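Local coordinates for Arf-GAP with coiled-coil, ANK repeat and PH domain-containing protein 2 (Homo sapiens, PDB 6IF3) that activates GTP hydrolysis by the small GTPase ARF6 and requires its ankyrin repeats, the part in this chain, to interact with RAB35, at residues A102-T107 / L132-E137. Sequence-based numbering, arbitrary orientation.
Sequences ANQHAT and LARMNE
R134 runs extended from CG to NE (chi3 -180°) and crosses the side chain of Q104, whose own CG lies between the backbone N and the carbonyl carbon (chi1 72°), on a CB that points toward helix 124-141. The contact joins neighbouring ankyrin repeats: the loop following helix 91-99 in the second curated repeat meets the long helix of the third. R134 NE gives a nearly straight hydrogen bond, 2.7 Å long, to Q104 OE1. The oxygen lies in the guanidinium plane, whereas NE sits above the carbonyl plane, the two flat groups being turned 75° apart. Glutamine suits this buried position because its amide both accepts and donates: NE2 bonds to the carbonyl of L130 and to a water that also reaches E137. A second water ties R134 NH2 to both OE1 and the backbone O of Q104. Arginine suits its site because its flat head offers in-plane N-H groups to amide oxygen and water, and a face to the imidazole: H105 CE1 lies over the guanidinium centre, 3.8 Å above its plane. An alanine in place of R134 would probably leave Q104 OE1 without its straight N-H donor, the bridging water without its NH2 partner, and a gap beneath H105 CE1. Upstream, N103 closes an Asx turn, its OD1 accepting from H105 N. E137, one helical turn beyond A133, has the reach and the carboxylate to meet the histidine tip to tip: H105 NE2 donates to the syn lone pair of E137 OE1 at 2.7 Å, with that oxygen close to the ring plane.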
ATOM      1  N   ALA A 102      -2.742   4.334 -15.823  1.00 18.92           N
ATOM      2  CA  ALA A 102      -1.428   4.972 -15.828  1.00 18.06           C
ATOM      3  C   ALA A 102      -0.314   4.002 -15.455  1.00 20.56           C
ATOM      4  O   ALA A 102      -0.472   3.152 -14.546  1.00 21.49           O
ATOM      5  CB  ALA A 102      -1.413   6.159 -14.895  1.00 20.82           C
ATOM      6  N   ASN A 103       0.806   4.125 -16.159  1.00 19.79           N
ATOM      7  CA  ASN A 103       2.003   3.311 -15.893  1.00 17.55           C
ATOM      8  C   ASN A 103       2.798   3.859 -14.719  1.00 18.70           C
ATOM      9  O   ASN A 103       3.491   4.882 -14.823  1.00 18.94           O
ATOM     10  CB  ASN A 103       2.872   3.263 -17.152  1.00 19.53           C
ATOM     11  CG  ASN A 103       4.171   2.553 -16.926  1.00 20.84           C
ATOM     12  OD1 ASN A 103       4.289   1.762 -15.992  1.00 21.49           O
ATOM     13  ND2 ASN A 103       5.141   2.767 -17.822  1.00 23.24           N
ATOM     14  N   GLN A 104       2.661   3.217 -13.563  1.00 16.59           N
ATOM     15  CA  GLN A 104       3.351   3.742 -12.389  1.00 18.40           C
ATOM     16  C   GLN A 104       4.788   3.257 -12.324  1.00 18.13           C
ATOM     17  O   GLN A 104       5.540   3.650 -11.436  1.00 21.59           O
ATOM     18  CB  GLN A 104       2.617   3.373 -11.113  1.00 18.29           C
ATOM     19  CG  GLN A 104       2.705   1.895 -10.715  1.00 20.32           C
ATOM     20  CD  GLN A 104       2.346   1.723  -9.266  1.00 22.30           C
ATOM     21  OE1 GLN A 104       3.146   2.027  -8.370  1.00 22.52           O
ATOM     22  NE2 GLN A 104       1.125   1.270  -9.015  1.00 20.55           N
ATOM     23  N   HIS A 105       5.174   2.404 -13.264  1.00 18.67           N
ATOM     24  CA  HIS A 105       6.556   1.906 -13.316  1.00 18.05           C
ATOM     25  C   HIS A 105       7.461   2.851 -14.125  1.00 19.00           C
ATOM     26  O   HIS A 105       8.690   2.726 -14.053  1.00 21.36           O
ATOM     27  CB  HIS A 105       6.559   0.495 -13.891  1.00 21.56           C
ATOM     28  CG  HIS A 105       5.730  -0.445 -13.074  1.00 26.90           C
ATOM     29  ND1 HIS A 105       6.212  -1.060 -11.940  1.00 33.85           N
ATOM     30  CD2 HIS A 105       4.422  -0.783 -13.159  1.00 26.24           C
ATOM     31  CE1 HIS A 105       5.251  -1.786 -11.397  1.00 35.12           C
ATOM     32  NE2 HIS A 105       4.155  -1.635 -12.117  1.00 29.92           N
ATOM     33  N   ALA A 106       6.848   3.776 -14.862  1.00 20.74           N
ATOM     34  CA  ALA A 106       7.597   4.748 -15.662  1.00 18.02           C
ATOM     35  C   ALA A 106       8.579   5.524 -14.796  1.00 20.75           C
ATOM     36  O   ALA A 106       8.215   6.002 -13.711  1.00 17.51           O
ATOM     37  CB  ALA A 106       6.619   5.722 -16.362  1.00 17.04           C
ATOM     38  N   THR A 107       9.826   5.641 -15.242  1.00 17.59           N
ATOM     39  CA  THR A 107      10.773   6.518 -14.553  1.00 19.67           C
ATOM     40  C   THR A 107      11.108   7.711 -15.419  1.00 19.97           C
ATOM     41  O   THR A 107      11.113   7.607 -16.649  1.00 19.14           O
ATOM     42  CB  THR A 107      12.085   5.826 -14.186  1.00 19.07           C
ATOM     43  OG1 THR A 107      12.734   5.327 -15.370  1.00 19.89           O
ATOM     44  CG2 THR A 107      11.862   4.669 -13.218  1.00 19.84           C
ATOM     45  N   LEU A 132      -1.247  -0.384  -3.404  1.00 15.38           N
ATOM     46  CA  LEU A 132      -2.456  -1.219  -3.582  1.00 16.83           C
ATOM     47  C   LEU A 132      -2.776  -1.427  -5.074  1.00 13.32           C
ATOM     48  O   LEU A 132      -3.257  -2.491  -5.479  1.00 17.48           O
ATOM     49  CB  LEU A 132      -3.646  -0.620  -2.845  1.00 19.98           C
ATOM     50  CG  LEU A 132      -3.422  -0.732  -1.317  1.00 21.14           C
ATOM     51  CD1 LEU A 132      -4.669  -0.314  -0.582  1.00 27.09           C
ATOM     52  CD2 LEU A 132      -2.943  -2.143  -0.844  1.00 26.21           C
ATOM     53  N   ALA A 133      -2.451  -0.431  -5.902  1.00 16.65           N
ATOM     54  CA  ALA A 133      -2.579  -0.631  -7.354  1.00 15.37           C
ATOM     55  C   ALA A 133      -1.583  -1.672  -7.875  1.00 14.58           C
ATOM     56  O   ALA A 133      -1.919  -2.450  -8.776  1.00 17.09           O
ATOM     57  CB  ALA A 133      -2.402   0.687  -8.075  1.00 15.37           C
ATOM     58  N   ARG A 134      -0.368  -1.695  -7.318  1.00 14.85           N
ATOM     59  CA  ARG A 134       0.599  -2.736  -7.655  1.00 16.08           C
ATOM     60  C   ARG A 134       0.088  -4.111  -7.228  1.00 16.46           C
ATOM     61  O   ARG A 134       0.267  -5.080  -7.938  1.00 18.44           O
ATOM     62  CB  ARG A 134       1.965  -2.472  -7.012  1.00 19.86           C
ATOM     63  CG  ARG A 134       2.665  -1.238  -7.578  1.00 28.14           C
ATOM     64  CD  ARG A 134       4.185  -1.231  -7.312  1.00 36.19           C
ATOM     65  NE  ARG A 134       4.839  -0.041  -7.857  1.00 34.73           N
ATOM     66  CZ  ARG A 134       6.142   0.047  -8.112  1.00 32.74           C
ATOM     67  NH1 ARG A 134       6.934  -1.002  -7.914  1.00 30.16           N
ATOM     68  NH2 ARG A 134       6.647   1.170  -8.607  1.00 35.91           N
ATOM     69  N   MET A 135      -0.527  -4.192  -6.050  1.00 17.71           N
ATOM     70  CA  MET A 135      -1.085  -5.455  -5.590  1.00 18.14           C
ATOM     71  C   MET A 135      -2.124  -5.980  -6.604  1.00 18.51           C
ATOM     72  O   MET A 135      -2.141  -7.167  -6.921  1.00 19.43           O
ATOM     73  CB  MET A 135      -1.708  -5.264  -4.199  1.00 18.42           C
ATOM     74  CG  MET A 135      -2.196  -6.558  -3.572  1.00 23.20           C
ATOM     75  SD  MET A 135      -3.039  -6.267  -2.001  1.00 26.68           S
ATOM     76  CE  MET A 135      -1.675  -5.878  -0.932  1.00 30.59           C
ATOM     77  N   ASN A 136      -2.965  -5.080  -7.110  1.00 18.11           N
ATOM     78  CA  ASN A 136      -3.918  -5.436  -8.155  1.00 18.35           C
ATOM     79  C   ASN A 136      -3.213  -5.922  -9.415  1.00 20.62           C
ATOM     80  O   ASN A 136      -3.651  -6.887 -10.035  1.00 22.23           O
ATOM     81  CB  ASN A 136      -4.819  -4.253  -8.499  1.00 19.73           C
ATOM     82  CG  ASN A 136      -5.885  -4.022  -7.439  1.00 19.83           C
ATOM     83  OD1 ASN A 136      -6.099  -4.877  -6.571  1.00 22.55           O
ATOM     84  ND2 ASN A 136      -6.577  -2.887  -7.521  1.00 21.46           N
ATOM     85  N   GLU A 137      -2.117  -5.263  -9.769  1.00 20.04           N
ATOM     86  CA  GLU A 137      -1.322  -5.719 -10.935  1.00 23.84           C
ATOM     87  C   GLU A 137      -0.825  -7.135 -10.715  1.00 25.58           C
ATOM     88  O   GLU A 137      -0.922  -8.003 -11.602  1.00 28.16           O
ATOM     89  CB  GLU A 137      -0.136  -4.792 -11.181  1.00 23.41           C
ATOM     90  CG  GLU A 137      -0.500  -3.370 -11.552  1.00 26.91           C
ATOM     91  CD  GLU A 137       0.732  -2.530 -11.881  1.00 34.55           C
ATOM     92  OE1 GLU A 137       1.853  -3.084 -11.873  1.00 34.71           O
ATOM     93  OE2 GLU A 137       0.571  -1.327 -12.185  1.00 36.24           O
TER
HETATM   94  O   HOH W   1       1.348   0.570 -13.751  1.00 25.02           O
HETATM   95  O   HOH W   2       5.529   3.716  -8.964  1.00 26.26           O
HETATM   96  O   HOH W   3      -0.791   0.558 -11.147  1.00 27.84           O